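Long-range contacts in twitching motility protein PilT (Aquifex aeolicus, PDB 2EYU), which probably acts as an ATPase motor of the P-loop NTPase class that retracts type IV pili to drive twitching motility: residues Leu29-Thr34 with Gln163-Gln168; Gly105-Leu110 with Gly128-Asn133. The protein carries 1 engineered substitution. All coordinates share one frame; numbering follows the deposited sequence.

Contact 1 of 2, residues Leu29-Thr34 with Gln163-Gln168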
ATOM      1  N   LEU A  29      -0.464   1.838  -2.506  1.00 21.28           N
ATOM      2  CA  LEU A  29       0.681   1.852  -1.608  1.00 15.07           C
ATOM      3  C   LEU A  29       0.598   0.761  -0.560  1.00 20.89           C
ATOM      4  O   LEU A  29      -0.480   0.543  -0.004  1.00 25.31           O
ATOM      5  CB  LEU A  29       0.754   3.184  -0.870  1.00 18.53           C
ATOM      6  CG  LEU A  29       0.774   4.434  -1.753  1.00 20.42           C
ATOM      7  CD1 LEU A  29       0.920   5.685  -0.905  1.00 33.85           C
ATOM      8  CD2 LEU A  29       1.890   4.339  -2.762  1.00 14.04           C
ATOM      9  N   VAL A  30       1.724   0.081  -0.307  1.00 20.56           N
ATOM     10  CA  VAL A  30       1.658  -0.960   0.742  1.00 15.41           C
ATOM     11  C   VAL A  30       2.751  -0.623   1.742  1.00 21.88           C
ATOM     12  O   VAL A  30       3.918  -0.480   1.341  1.00 19.99           O
ATOM     13  CB  VAL A  30       1.804  -2.363   0.150  1.00 28.10           C
ATOM     14  CG1 VAL A  30       1.925  -3.420   1.225  1.00 19.40           C
ATOM     15  CG2 VAL A  30       0.584  -2.688  -0.710  1.00 22.81           C
ATOM     16  N   THR A  31       2.411  -0.436   3.012  1.00 19.53           N
ATOM     17  CA  THR A  31       3.419   0.126   3.913  1.00 16.59           C
ATOM     18  C   THR A  31       3.547  -0.643   5.223  1.00 10.50           C
ATOM     19  O   THR A  31       2.778  -1.537   5.527  1.00 28.92           O
ATOM     20  CB  THR A  31       3.098   1.592   4.271  1.00 23.00           C
ATOM     21  OG1 THR A  31       1.920   1.602   5.075  1.00 27.74           O
ATOM     22  CG2 THR A  31       2.800   2.414   3.015  1.00 25.56           C
ATOM     23  N   GLY A  32       4.576  -0.264   5.983  1.00 20.72           N
ATOM     24  CA  GLY A  32       4.858  -0.843   7.279  1.00 24.83           C
ATOM     25  C   GLY A  32       6.339  -0.849   7.621  1.00 24.80           C
ATOM     26  O   GLY A  32       7.236  -0.596   6.819  1.00 16.20           O
ATOM     27  N   PRO A  33       6.624  -1.156   8.881  1.00 17.49           N
ATOM     28  CA  PRO A  33       8.009  -1.108   9.365  1.00 18.42           C
ATOM     29  C   PRO A  33       8.908  -2.151   8.741  1.00 27.87           C
ATOM     30  O   PRO A  33       8.615  -2.809   7.737  1.00 39.76           O
ATOM     31  CB  PRO A  33       7.820  -1.365  10.872  1.00 22.27           C
ATOM     32  CG  PRO A  33       6.534  -2.116  10.973  1.00 28.31           C
ATOM     33  CD  PRO A  33       5.639  -1.546   9.901  1.00 22.00           C
ATOM     34  N   THR A  34      10.083  -2.320   9.352  1.00 26.99           N
ATOM     35  CA  THR A  34      11.033  -3.303   8.841  1.00 31.95           C
ATOM     36  C   THR A  34      10.473  -4.703   8.956  1.00 20.24           C
ATOM     37  O   THR A  34       9.844  -5.041   9.959  1.00 25.42           O
ATOM     38  CB  THR A  34      12.359  -3.157   9.623  1.00 29.03           C
ATOM     39  OG1 THR A  34      13.060  -2.056   9.029  1.00 28.70           O
ATOM     40  CG2 THR A  34      13.208  -4.397   9.481  1.00 37.02           C
ATOM     41  N   GLN A 163      -5.537   4.962  -5.102  1.00 15.87           N
ATOM     42  CA  GLN A 163      -6.440   3.829  -5.285  1.00 17.61           C
ATOM     43  C   GLN A 163      -6.604   3.039  -3.999  1.00 16.37           C
ATOM     44  O   GLN A 163      -7.640   2.480  -3.649  1.00 13.22           O
ATOM     45  CB  GLN A 163      -5.868   2.909  -6.375  1.00 27.61           C
ATOM     46  CG  GLN A 163      -5.926   3.618  -7.738  1.00 31.03           C
ATOM     47  CD  GLN A 163      -7.217   4.421  -7.834  1.00 44.48           C
ATOM     48  OE1 GLN A 163      -8.288   3.840  -7.983  1.00 39.37           O
ATOM     49  NE2 GLN A 163      -7.102   5.740  -7.731  1.00 54.43           N
ATOM     50  N   GLY A 164      -5.504   2.995  -3.236  1.00 12.13           N
ATOM     51  CA  GLY A 164      -5.664   2.193  -1.997  1.00  9.52           C
ATOM     52  C   GLY A 164      -4.372   2.289  -1.207  1.00 13.49           C
ATOM     53  O   GLY A 164      -3.280   2.386  -1.775  1.00 12.46           O
ATOM     54  N   ILE A 165      -4.463   2.225   0.117  1.00 24.53           N
ATOM     55  CA  ILE A 165      -3.174   2.052   0.803  1.00 26.54           C
ATOM     56  C   ILE A 165      -3.396   1.002   1.903  1.00 25.24           C
ATOM     57  O   ILE A 165      -4.399   1.114   2.593  1.00 18.02           O
ATOM     58  CB  ILE A 165      -2.543   3.325   1.369  1.00 26.54           C
ATOM     59  CG1 ILE A 165      -2.499   3.333   2.897  1.00 33.25           C
ATOM     60  CG2 ILE A 165      -3.176   4.596   0.821  1.00 14.89           C
ATOM     61  CD1 ILE A 165      -1.145   2.980   3.456  1.00 35.31           C
ATOM     62  N   ILE A 166      -2.471   0.047   1.956  1.00 14.61           N
ATOM     63  CA  ILE A 166      -2.466  -1.022   2.936  1.00 13.24           C
ATOM     64  C   ILE A 166      -1.303  -0.829   3.909  1.00 13.15           C
ATOM     65  O   ILE A 166      -0.177  -0.783   3.401  1.00 24.58           O
ATOM     66  CB  ILE A 166      -2.239  -2.388   2.251  1.00 20.43           C
ATOM     67  CG1 ILE A 166      -3.044  -2.607   0.966  1.00 40.51           C
ATOM     68  CG2 ILE A 166      -2.479  -3.521   3.246  1.00 36.61           C
ATOM     69  CD1 ILE A 166      -3.013  -4.052   0.521  1.00 38.90           C
ATOM     70  N   SER A 167      -1.576  -0.727   5.196  1.00 16.02           N
ATOM     71  CA  SER A 167      -0.563  -0.639   6.242  1.00 16.43           C
ATOM     72  C   SER A 167      -0.438  -2.011   6.904  1.00 23.44           C
ATOM     73  O   SER A 167      -1.415  -2.461   7.483  1.00 23.64           O
ATOM     74  CB  SER A 167      -0.959   0.399   7.278  1.00 25.30           C
ATOM     75  OG  SER A 167      -0.217   1.594   7.169  1.00 36.84           O
ATOM     76  N   GLN A 168       0.687  -2.722   6.846  1.00 26.97           N
ATOM     77  CA  GLN A 168       0.706  -4.089   7.364  1.00 16.11           C
ATOM     78  C   GLN A 168       1.639  -4.259   8.558  1.00 21.73           C
ATOM     79  O   GLN A 168       2.631  -3.562   8.665  1.00 16.41           O
ATOM     80  CB  GLN A 168       1.177  -5.094   6.311  1.00 22.94           C
ATOM     81  CG  GLN A 168       0.178  -5.521   5.245  1.00 37.22           C
ATOM     82  CD  GLN A 168       0.918  -6.047   4.012  1.00 11.94           C
ATOM     83  OE1 GLN A 168       1.831  -6.857   4.200  1.00 35.20           O
ATOM     84  NE2 GLN A 168       0.573  -5.555   2.842  1.00 44.50           N
TER
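V30 turns CG1 anti to its backbone N (chi1 172°), which leaves CG2 beside that N and facing I166, whose CG1 lies 4.0 Å from V30 CG2. On the opposite face, T31 holds OG1 between its backbone N and carbonyl carbon (chi1 68°). This places T31 OG1 3.0 Å from S167 OG and leaves CG2 4.0 Å from I165 CD1. The backbones are parallel neighbours, 10° apart in direction. Four backbone hydrogen bonds link them in a ladder: L29 N to G164 O (3.0 Å), I166 N to L29 O, T31 N to I166 O (2.6 Å) and Q168 N to T31 O. L29 and I165 meet CB to CB on the face covered by T138 of helix 135-144, whereas V30 and I166 lie side by side beneath helix 38-52. The end of the Q168 side chain slants across V30, its CD 4.0 Å from V30 CG1. An alanine in place of V30 would probably open a gap beside I166 and I42 and leave the Q168 chain freer to turn. G32 ends the pairing in a backbone shape that calls for glycine, and a CB there would run into Q168 O. The sequence onward from this glycine matches a Walker A P-loop, so the strand probably leads into the nucleotide-binding loop. Inward-facing N-H and C=O groups pair along the ladder; V30, I165 and S167 bond to strands beyond. The S167 proton has T31 OG1 and N133 O within reach, and T31 OG1 bonds weakly to T132 O, so these hydroxyls probably share a polar network with 132-133.

Contact 2 of 2, residues Gly105-Leu110 with Gly128-Asn133; sequences GEMRDL and GTLHTN
G105 brings its carbonyl near T129, but the modelled approach to OG1 is too short to carry any claim. E106 follows. Its CB leaves the backbone pointing away from 128-133, and a bend at chi2 (41°) swings the carboxylate back across the T129 side chain at about a right angle. E106 OE1 comes within 3.2 Å of L130 CA, and it approaches the H131 ring obliquely, 4.3 Å from ND1. Both carboxylate oxygens crowd T129 O, OE1 at 2.9 Å. These are acceptors facing an acceptor, and with the short T129 OG1 approach they make the modelled acid position doubtful. The loop leaves strand 101-104, and helix 110-121 carries the chain over to the adjacent parallel strand 125-130, a beta-alpha-beta crossover of the P-loop NTPase sheet. By its place in that fold, E106 is consistent with the acidic residue of a Walker B region. M107, modelled as selenomethionine, bends at chi2 (-91°) and lays SE alongside the strand, 3.8 Å from G128 CA and 3.5 Å from T129 O. A side chain on G128 would collide with SE. M107 CG touches L130 CG at 4.3 Å, while T112, V113 and A116 of helix 110-121 pack against the M107 side chain.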
ATOM      1  N   GLY A 105       9.977   0.205  -5.925  1.00 23.00           N
ATOM      2  CA  GLY A 105      10.314  -0.411  -4.661  1.00 32.11           C
ATOM      3  C   GLY A 105      10.296   0.541  -3.490  1.00 39.90           C
ATOM      4  O   GLY A 105       9.881   0.213  -2.378  1.00 49.49           O
ATOM      5  N   GLU A 106      10.777   1.762  -3.701  1.00 45.49           N
ATOM      6  CA  GLU A 106      10.840   2.703  -2.588  1.00 46.01           C
ATOM      7  C   GLU A 106      10.892   4.130  -3.116  1.00 39.89           C
ATOM      8  O   GLU A 106      11.563   4.369  -4.118  1.00 32.49           O
ATOM      9  CB  GLU A 106      12.057   2.433  -1.705  1.00 58.82           C
ATOM     10  CG  GLU A 106      11.850   2.657  -0.219  1.00 64.13           C
ATOM     11  CD  GLU A 106      10.521   2.176   0.322  1.00 66.49           C
ATOM     12  OE1 GLU A 106       9.913   2.895   1.145  1.00 53.60           O
ATOM     13  OE2 GLU A 106      10.065   1.073  -0.049  1.00 77.40           O
HETATM   14  N   MSE A 107      10.182   4.998  -2.421  1.00 42.45           N
HETATM   15  CA  MSE A 107      10.168   6.429  -2.659  1.00 43.04           C
HETATM   16  C   MSE A 107      10.683   7.152  -1.408  1.00 40.00           C
HETATM   17  O   MSE A 107       9.875   7.527  -0.557  1.00 36.92           O
HETATM   18  CB  MSE A 107       8.771   6.931  -3.012  1.00 53.63           C
HETATM   19  CG  MSE A 107       7.659   6.139  -2.341  1.00 52.03           C
HETATM   20 SE   MSE A 107       7.038   4.664  -3.421  1.00 89.00          SE
HETATM   21  CE  MSE A 107       6.587   5.863  -4.867  1.00 20.66           C
ATOM     22  N   ARG A 108      11.993   7.273  -1.382  1.00 33.69           N
ATOM     23  CA  ARG A 108      12.856   7.909  -0.416  1.00 38.97           C
ATOM     24  C   ARG A 108      13.027   9.377  -0.787  1.00 44.51           C
ATOM     25  O   ARG A 108      13.412  10.211   0.023  1.00 73.51           O
ATOM     26  CB  ARG A 108      14.223   7.213  -0.383  1.00 42.70           C
ATOM     27  CG  ARG A 108      15.248   7.752   0.601  1.00 45.98           C
ATOM     28  CD  ARG A 108      16.274   6.683   0.964  1.00 57.52           C
ATOM     29  NE  ARG A 108      17.344   7.180   1.815  1.00 61.95           N
ATOM     30  CZ  ARG A 108      18.307   6.488   2.405  1.00 64.56           C
ATOM     31  NH1 ARG A 108      18.428   5.168   2.293  1.00 41.27           N
ATOM     32  NH2 ARG A 108      19.204   7.129   3.151  1.00 45.96           N
ATOM     33  N   ASP A 109      12.723   9.642  -2.054  1.00 47.13           N
ATOM     34  CA  ASP A 109      13.057  10.891  -2.702  1.00 42.78           C
ATOM     35  C   ASP A 109      11.874  11.599  -3.353  1.00 43.32           C
ATOM     36  O   ASP A 109      10.908  11.017  -3.838  1.00 33.89           O
ATOM     37  CB  ASP A 109      14.107  10.648  -3.804  1.00 51.64           C
ATOM     38  CG  ASP A 109      15.509  10.553  -3.238  1.00 58.38           C
ATOM     39  OD1 ASP A 109      16.261   9.644  -3.657  1.00 46.66           O
ATOM     40  OD2 ASP A 109      15.830  11.396  -2.374  1.00 66.52           O
ATOM     41  N   LEU A 110      12.046  12.919  -3.351  1.00 34.94           N
ATOM     42  CA  LEU A 110      11.163  13.814  -4.076  1.00 35.69           C
ATOM     43  C   LEU A 110      11.069  13.418  -5.541  1.00 40.37           C
ATOM     44  O   LEU A 110       9.995  13.284  -6.133  1.00 40.26           O
ATOM     45  CB  LEU A 110      11.696  15.242  -3.915  1.00 28.99           C
ATOM     46  CG  LEU A 110      10.674  16.340  -4.228  1.00 35.09           C
ATOM     47  CD1 LEU A 110       9.313  15.894  -3.716  1.00 35.88           C
ATOM     48  CD2 LEU A 110      11.117  17.675  -3.659  1.00 26.06           C
ATOM     49  N   GLY A 128       3.726   1.176  -4.953  1.00 17.76           N
ATOM     50  CA  GLY A 128       4.927   1.603  -4.271  1.00 21.21           C
ATOM     51  C   GLY A 128       4.915   1.139  -2.830  1.00 21.86           C
ATOM     52  O   GLY A 128       3.900   0.688  -2.303  1.00 24.22           O
ATOM     53  N   THR A 129       6.064   1.228  -2.158  1.00 30.81           N
ATOM     54  CA  THR A 129       6.103   0.919  -0.746  1.00 19.60           C
ATOM     55  C   THR A 129       6.740   2.087   0.009  1.00 18.52           C
ATOM     56  O   THR A 129       7.602   2.792  -0.526  1.00 22.53           O
ATOM     57  CB  THR A 129       6.912  -0.329  -0.322  1.00 38.03           C
ATOM     58  OG1 THR A 129       8.266  -0.161  -0.774  1.00 38.84           O
ATOM     59  CG2 THR A 129       6.383  -1.608  -0.933  1.00 24.62           C
ATOM     60  N   LEU A 130       6.281   2.234   1.241  1.00 21.88           N
ATOM     61  CA  LEU A 130       6.891   3.160   2.191  1.00 28.23           C
ATOM     62  C   LEU A 130       6.995   2.444   3.545  1.00 32.78           C
ATOM     63  O   LEU A 130       6.312   1.428   3.755  1.00 23.85           O
ATOM     64  CB  LEU A 130       6.084   4.420   2.385  1.00 25.72           C
ATOM     65  CG  LEU A 130       5.475   5.217   1.247  1.00 35.84           C
ATOM     66  CD1 LEU A 130       4.095   4.703   0.871  1.00 34.60           C
ATOM     67  CD2 LEU A 130       5.387   6.688   1.642  1.00 25.77           C
ATOM     68  N   HIS A 131       7.805   2.990   4.433  1.00 25.97           N
ATOM     69  CA  HIS A 131       7.965   2.438   5.780  1.00 18.99           C
ATOM     70  C   HIS A 131       7.080   3.074   6.830  1.00 33.10           C
ATOM     71  O   HIS A 131       7.251   2.882   8.048  1.00 30.64           O
ATOM     72  CB  HIS A 131       9.439   2.590   6.203  1.00 24.38           C
ATOM     73  CG  HIS A 131      10.279   1.450   5.702  1.00 24.05           C
ATOM     74  ND1 HIS A 131      11.434   1.645   4.975  1.00 41.87           N
ATOM     75  CD2 HIS A 131      10.160   0.112   5.838  1.00 37.28           C
ATOM     76  CE1 HIS A 131      11.975   0.481   4.675  1.00 40.86           C
ATOM     77  NE2 HIS A 131      11.223  -0.474   5.183  1.00 35.50           N
ATOM     78  N   THR A 132       6.085   3.843   6.405  1.00 31.68           N
ATOM     79  CA  THR A 132       5.133   4.441   7.348  1.00 23.15           C
ATOM     80  C   THR A 132       4.238   3.394   7.967  1.00 23.73           C
ATOM     81  O   THR A 132       4.008   2.321   7.397  1.00 34.90           O
ATOM     82  CB  THR A 132       4.260   5.489   6.631  1.00 35.35           C
ATOM     83  OG1 THR A 132       3.709   4.865   5.463  1.00 24.46           O
ATOM     84  CG2 THR A 132       5.090   6.666   6.151  1.00 19.20           C
ATOM     85  N   ASN A 133       3.712   3.692   9.156  1.00 22.20           N
ATOM     86  CA  ASN A 133       2.987   2.661   9.895  1.00 24.40           C
ATOM     87  C   ASN A 133       1.483   2.720   9.706  1.00 32.18           C
ATOM     88  O   ASN A 133       0.825   1.730  10.026  1.00 33.89           O
ATOM     89  CB  ASN A 133       3.331   2.775  11.390  1.00 40.84           C
ATOM     90  CG  ASN A 133       4.334   1.697  11.781  1.00 52.50           C
ATOM     91  OD1 ASN A 133       4.398   1.262  12.928  1.00 77.17           O
ATOM     92  ND2 ASN A 133       5.114   1.268  10.792  1.00 43.00           N
TER

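In the fold
Strand 26-31 joins the two contacts: it pairs with 162-171 in contact 1 and, along its other edge, with 125-130, which carries the second segment of contact 2. Their centres lie 9 Å apart. V30 N approaches G128 O at 3.0 Å, a probable hydrogen bond, and beyond the strand ends G32 O lies 3.2 Å from H131 CD2. Along the chain, contact 2 is nested inside the loop closed by contact 1. Both converge on the probable P-loop: G32 opens it, T129 and H131 touch K38, and E106 OE2 lies at a long, weak ion-pair distance from K38 NZ, though the modelled acid position is doubtful. This grouping is consistent with a nucleotide site at the strand ends.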